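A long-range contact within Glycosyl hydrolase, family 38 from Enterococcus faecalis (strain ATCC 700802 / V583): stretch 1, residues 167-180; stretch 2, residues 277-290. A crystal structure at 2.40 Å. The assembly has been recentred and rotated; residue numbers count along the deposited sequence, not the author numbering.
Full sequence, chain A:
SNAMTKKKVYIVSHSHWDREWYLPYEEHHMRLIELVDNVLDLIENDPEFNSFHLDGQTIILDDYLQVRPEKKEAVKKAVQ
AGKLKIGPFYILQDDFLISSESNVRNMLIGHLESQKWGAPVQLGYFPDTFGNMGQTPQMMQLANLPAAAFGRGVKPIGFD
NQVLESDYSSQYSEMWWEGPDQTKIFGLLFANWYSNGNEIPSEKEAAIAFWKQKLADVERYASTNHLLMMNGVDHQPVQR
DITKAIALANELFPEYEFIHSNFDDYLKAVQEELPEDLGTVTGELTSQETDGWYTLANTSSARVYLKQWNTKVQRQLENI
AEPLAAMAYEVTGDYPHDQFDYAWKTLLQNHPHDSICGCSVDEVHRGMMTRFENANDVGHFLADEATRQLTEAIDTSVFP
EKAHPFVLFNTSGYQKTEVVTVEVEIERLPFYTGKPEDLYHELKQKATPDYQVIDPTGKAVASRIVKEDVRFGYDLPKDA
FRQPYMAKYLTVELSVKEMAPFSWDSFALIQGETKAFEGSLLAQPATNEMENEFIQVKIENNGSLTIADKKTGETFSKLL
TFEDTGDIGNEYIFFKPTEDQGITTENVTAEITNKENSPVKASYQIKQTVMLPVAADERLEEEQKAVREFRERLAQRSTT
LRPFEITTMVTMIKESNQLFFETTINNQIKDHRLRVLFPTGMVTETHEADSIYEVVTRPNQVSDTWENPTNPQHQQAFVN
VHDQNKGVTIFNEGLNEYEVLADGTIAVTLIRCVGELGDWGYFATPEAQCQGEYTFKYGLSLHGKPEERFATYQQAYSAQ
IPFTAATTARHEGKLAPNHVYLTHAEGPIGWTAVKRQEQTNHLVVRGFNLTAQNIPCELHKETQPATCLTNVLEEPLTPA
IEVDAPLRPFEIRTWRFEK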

# COMPACT_ATOMS: atom_id res chain seq x y z
N ASP A 167 11.20 43.82 2.20
CA ASP A 167 11.84 42.86 1.30
C ASP A 167 10.81 41.90 0.71
O ASP A 167 10.73 41.74 -0.51
CB ASP A 167 12.92 42.07 2.04
CG ASP A 167 14.32 42.41 1.56
OD1 ASP A 167 14.54 43.56 1.12
OD2 ASP A 167 15.20 41.53 1.62
N TYR A 168 10.03 41.26 1.57
CA TYR A 168 9.03 40.27 1.16
C TYR A 168 7.62 40.85 1.19
O TYR A 168 6.67 40.18 1.60
CB TYR A 168 9.13 39.02 2.03
CG TYR A 168 10.51 38.41 2.04
CD1 TYR A 168 10.96 37.66 0.96
CD2 TYR A 168 11.36 38.60 3.12
CE1 TYR A 168 12.23 37.10 0.97
CE2 TYR A 168 12.63 38.04 3.13
CZ TYR A 168 13.06 37.29 2.05
OH TYR A 168 14.31 36.74 2.06
N SER A 169 7.47 42.10 0.76
CA SER A 169 6.17 42.75 0.66
C SER A 169 6.08 43.44 -0.69
O SER A 169 7.02 44.12 -1.11
CB SER A 169 5.95 43.75 1.79
OG SER A 169 5.89 43.10 3.05
N SER A 170 4.95 43.26 -1.38
CA SER A 170 4.73 43.85 -2.68
C SER A 170 3.51 44.76 -2.63
O SER A 170 2.49 44.43 -2.02
CB SER A 170 4.52 42.77 -3.75
OG SER A 170 4.26 43.35 -5.02
N GLN A 171 3.63 45.93 -3.27
CA GLN A 171 2.50 46.84 -3.36
C GLN A 171 1.37 46.24 -4.19
O GLN A 171 0.20 46.59 -3.99
CB GLN A 171 2.93 48.17 -3.98
CG GLN A 171 3.80 49.03 -3.07
CD GLN A 171 4.22 50.32 -3.74
OE1 GLN A 171 4.43 50.36 -4.95
NE2 GLN A 171 4.33 51.39 -2.96
N TYR A 172 1.69 45.32 -5.10
CA TYR A 172 0.72 44.80 -6.04
C TYR A 172 0.70 43.28 -5.98
O TYR A 172 1.62 42.63 -5.47
CB TYR A 172 1.03 45.25 -7.48
CG TYR A 172 1.34 46.73 -7.60
CD1 TYR A 172 0.32 47.67 -7.60
CD2 TYR A 172 2.65 47.17 -7.71
CE1 TYR A 172 0.60 49.02 -7.71
CE2 TYR A 172 2.94 48.52 -7.82
CZ TYR A 172 1.91 49.44 -7.82
OH TYR A 172 2.19 50.78 -7.93
N SER A 173 -0.38 42.71 -6.53
CA SER A 173 -0.51 41.26 -6.67
C SER A 173 0.26 40.72 -7.87
O SER A 173 0.22 39.51 -8.12
CB SER A 173 -1.99 40.88 -6.79
OG SER A 173 -2.66 41.71 -7.71
N GLU A 174 0.95 41.58 -8.61
CA GLU A 174 1.87 41.19 -9.66
C GLU A 174 3.26 41.69 -9.30
O GLU A 174 3.41 42.78 -8.74
CB GLU A 174 1.45 41.74 -11.03
CG GLU A 174 0.06 41.34 -11.49
CD GLU A 174 -1.04 42.12 -10.80
OE1 GLU A 174 -2.03 41.51 -10.36
OE2 GLU A 174 -0.90 43.36 -10.70
N MET A 175 4.28 40.90 -9.62
CA MET A 175 5.63 41.23 -9.19
C MET A 175 6.63 40.47 -10.06
O MET A 175 6.28 39.53 -10.77
CB MET A 175 5.85 40.90 -7.71
CG MET A 175 5.88 39.41 -7.41
SD MET A 175 5.59 39.03 -5.68
CE MET A 175 3.91 39.62 -5.49
N TRP A 176 7.88 40.91 -9.99
CA TRP A 176 8.99 40.19 -10.60
C TRP A 176 9.65 39.31 -9.56
O TRP A 176 9.86 39.73 -8.41
CB TRP A 176 10.01 41.16 -11.20
CG TRP A 176 9.47 42.00 -12.30
CD1 TRP A 176 9.30 43.36 -12.29
CD2 TRP A 176 9.00 41.55 -13.58
NE1 TRP A 176 8.76 43.77 -13.49
CE2 TRP A 176 8.57 42.68 -14.30
CE3 TRP A 176 8.91 40.29 -14.19
CZ2 TRP A 176 8.06 42.60 -15.59
CZ3 TRP A 176 8.40 40.21 -15.47
CH2 TRP A 176 7.98 41.36 -16.16
N TRP A 177 9.98 38.08 -9.95
CA TRP A 177 10.64 37.13 -9.07
C TRP A 177 12.00 36.80 -9.66
O TRP A 177 12.09 36.15 -10.70
CB TRP A 177 9.79 35.87 -8.89
CG TRP A 177 10.21 35.04 -7.72
CD1 TRP A 177 11.23 35.30 -6.85
CD2 TRP A 177 9.62 33.80 -7.29
NE1 TRP A 177 11.31 34.30 -5.91
CE2 TRP A 177 10.33 33.37 -6.16
CE3 TRP A 177 8.55 33.02 -7.76
CZ2 TRP A 177 10.02 32.20 -5.48
CZ3 TRP A 177 8.24 31.86 -7.08
CH2 TRP A 177 8.97 31.46 -5.96
N GLU A 178 13.05 37.25 -8.99
CA GLU A 178 14.42 37.05 -9.44
C GLU A 178 15.11 36.04 -8.54
O GLU A 178 15.10 36.19 -7.31
CB GLU A 178 15.19 38.38 -9.45
CG GLU A 178 16.64 38.26 -9.90
CD GLU A 178 17.32 39.61 -10.01
OE1 GLU A 178 16.60 40.63 -10.14
OE2 GLU A 178 18.56 39.66 -9.96
N GLY A 179 15.70 35.01 -9.14
CA GLY A 179 16.41 34.00 -8.39
C GLY A 179 17.83 34.41 -8.08
O GLY A 179 18.30 35.50 -8.44
N PRO A 180 18.55 33.52 -7.39
CA PRO A 180 19.95 33.81 -7.06
C PRO A 180 20.86 33.91 -8.27
O PRO A 180 21.91 34.56 -8.18
CB PRO A 180 20.35 32.64 -6.15
CG PRO A 180 19.42 31.53 -6.54
CD PRO A 180 18.13 32.19 -6.90
N ASP A 277 7.05 50.60 -12.29
CA ASP A 277 7.40 50.60 -10.87
C ASP A 277 7.08 49.27 -10.19
O ASP A 277 6.91 49.25 -8.97
CB ASP A 277 6.70 51.75 -10.15
CG ASP A 277 5.20 51.54 -10.04
OD1 ASP A 277 4.61 50.96 -10.97
OD2 ASP A 277 4.62 51.95 -9.01
N LEU A 278 6.99 48.18 -10.95
CA LEU A 278 6.64 46.90 -10.37
C LEU A 278 7.75 46.40 -9.44
O LEU A 278 8.93 46.47 -9.78
CB LEU A 278 6.37 45.87 -11.47
CG LEU A 278 5.47 44.70 -11.08
CD1 LEU A 278 4.05 45.19 -10.83
CD2 LEU A 278 5.48 43.62 -12.15
N GLY A 279 7.35 45.90 -8.28
CA GLY A 279 8.31 45.43 -7.30
C GLY A 279 8.96 44.12 -7.71
O GLY A 279 8.53 43.42 -8.63
N THR A 280 10.04 43.79 -7.00
CA THR A 280 10.81 42.58 -7.28
C THR A 280 11.17 41.89 -5.97
O THR A 280 11.76 42.52 -5.08
CB THR A 280 12.08 42.90 -8.07
OG1 THR A 280 11.73 43.54 -9.31
CG2 THR A 280 12.85 41.62 -8.37
N VAL A 281 10.81 40.62 -5.86
CA VAL A 281 11.22 39.78 -4.74
C VAL A 281 12.35 38.88 -5.22
O VAL A 281 12.40 38.47 -6.38
CB VAL A 281 10.04 38.95 -4.18
CG1 VAL A 281 9.02 39.87 -3.54
CG2 VAL A 281 9.40 38.12 -5.28
N THR A 282 13.27 38.57 -4.31
CA THR A 282 14.48 37.84 -4.65
C THR A 282 14.68 36.67 -3.70
O THR A 282 14.64 36.84 -2.48
CB THR A 282 15.71 38.75 -4.61
OG1 THR A 282 15.56 39.82 -5.54
CG2 THR A 282 16.97 37.96 -4.95
N GLY A 283 14.88 35.48 -4.27
CA GLY A 283 15.28 34.33 -3.48
C GLY A 283 14.11 33.58 -2.86
O GLY A 283 13.01 33.52 -3.40
N GLU A 284 14.37 32.99 -1.69
CA GLU A 284 13.37 32.18 -1.00
C GLU A 284 12.19 33.04 -0.57
O GLU A 284 12.33 34.22 -0.24
CB GLU A 284 13.99 31.50 0.22
CG GLU A 284 14.82 30.26 -0.06
CD GLU A 284 15.36 29.64 1.21
OE1 GLU A 284 15.40 30.34 2.24
OE2 GLU A 284 15.75 28.45 1.18
N LEU A 285 11.02 32.41 -0.54
CA LEU A 285 9.80 33.00 -0.01
C LEU A 285 9.33 32.07 1.11
O LEU A 285 8.49 31.19 0.89
CB LEU A 285 8.73 33.18 -1.09
CG LEU A 285 9.15 33.91 -2.36
CD1 LEU A 285 7.97 34.05 -3.31
CD2 LEU A 285 9.76 35.27 -2.04
N THR A 286 9.87 32.26 2.31
CA THR A 286 9.61 31.39 3.44
C THR A 286 8.84 32.10 4.55
O THR A 286 8.95 31.73 5.73
CB THR A 286 10.92 30.82 3.98
OG1 THR A 286 11.87 30.71 2.92
CG2 THR A 286 10.70 29.43 4.58
N SER A 287 8.07 33.13 4.19
CA SER A 287 7.29 33.91 5.16
C SER A 287 8.19 34.49 6.25
O SER A 287 7.86 34.45 7.44
CB SER A 287 6.16 33.08 5.77
OG SER A 287 5.34 32.51 4.76
N GLN A 288 9.34 35.03 5.84
CA GLN A 288 10.31 35.54 6.81
C GLN A 288 9.77 36.74 7.57
O GLN A 288 10.08 36.91 8.75
CB GLN A 288 11.62 35.90 6.11
CG GLN A 288 12.34 34.73 5.45
CD GLN A 288 11.85 34.45 4.04
OE1 GLN A 288 10.80 34.94 3.63
NE2 GLN A 288 12.63 33.67 3.30
N GLU A 289 8.97 37.58 6.92
CA GLU A 289 8.47 38.82 7.51
C GLU A 289 7.06 38.67 8.08
O GLU A 289 6.31 39.64 8.14
CB GLU A 289 8.52 39.95 6.50
CG GLU A 289 9.93 40.27 6.01
CD GLU A 289 9.96 41.40 5.00
OE1 GLU A 289 8.88 41.80 4.52
OE2 GLU A 289 11.06 41.90 4.70
N THR A 290 6.69 37.46 8.50
CA THR A 290 5.42 37.20 9.17
C THR A 290 5.67 36.99 10.66
O THR A 290 6.80 37.11 11.14
CB THR A 290 4.72 35.99 8.55
OG1 THR A 290 5.51 34.82 8.77
CG2 THR A 290 4.54 36.20 7.05

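Strand 174–178 runs side by side, in parallel register, with a strand that takes in Val 281 and Thr 282, and the N and O of Trp 176 and Glu 178 are satisfied by the other stretch. As is usual in parallel pairing, alternate residues of one strand both donate and accept. Trp 176 N donates to Gly 279 O (2.9 Å) and Trp 176 O accepts from Val 281 N (2.9 Å); two residues on, Glu 178 N donates to Val 281 O (3.0 Å) and Glu 178 O accepts from Gly 283 N (3.1 Å). Trp 176 O also receives a CA-H...O contact from Thr 280 CA, and Glu 178 O one from Thr 282 CA, each at 3.2 Å.

The ladder ends at Gly 283, whose positive phi favours glycine. Its carbonyl is used as well: the indole of Trp 177 reaches along the sheet so that Trp 177 NE1 donates to Gly 283 O (3.1 Å). A tryptophan suits this buried place because it pairs that one polar hydrogen with a broad apolar ring. Leu 285 CD1 lies over the ring's face, 3.5 Å from Trp 177 CZ2, and Val 281 CG2 packs 3.7 Å from Trp 177 CD1. On the sheet face shared by Trp 176, Thr 280, Glu 178 and Thr 282, the threonines are exposed, where a beta-branched residue with a hydroxyl is at home.

Leu 278, buried, fills the space ahead of the paired segment: its CD2 sits over the Trp 176 ring, 3.5 Å from Trp 176 NE1, while its CD1 lies 4.0 Å from Tyr 172 CD2. The phenol of Tyr 172 extends beyond this packing, and Tyr 172 OH donates to Asp 277 OD2 (2.9 Å).

Beside the second strand, where Asp 167 and Tyr 168 pass, the carboxylate of Glu 289 meets backbone amides: Glu 289 OE2 accepts from Asp 167 N (3.2 Å), and Tyr 168 N makes a weak bond to Glu 289 OE1 (3.2 Å). Tyr 168 adds apolar surface, with CD1 4.0 Å from Leu 285 CD2.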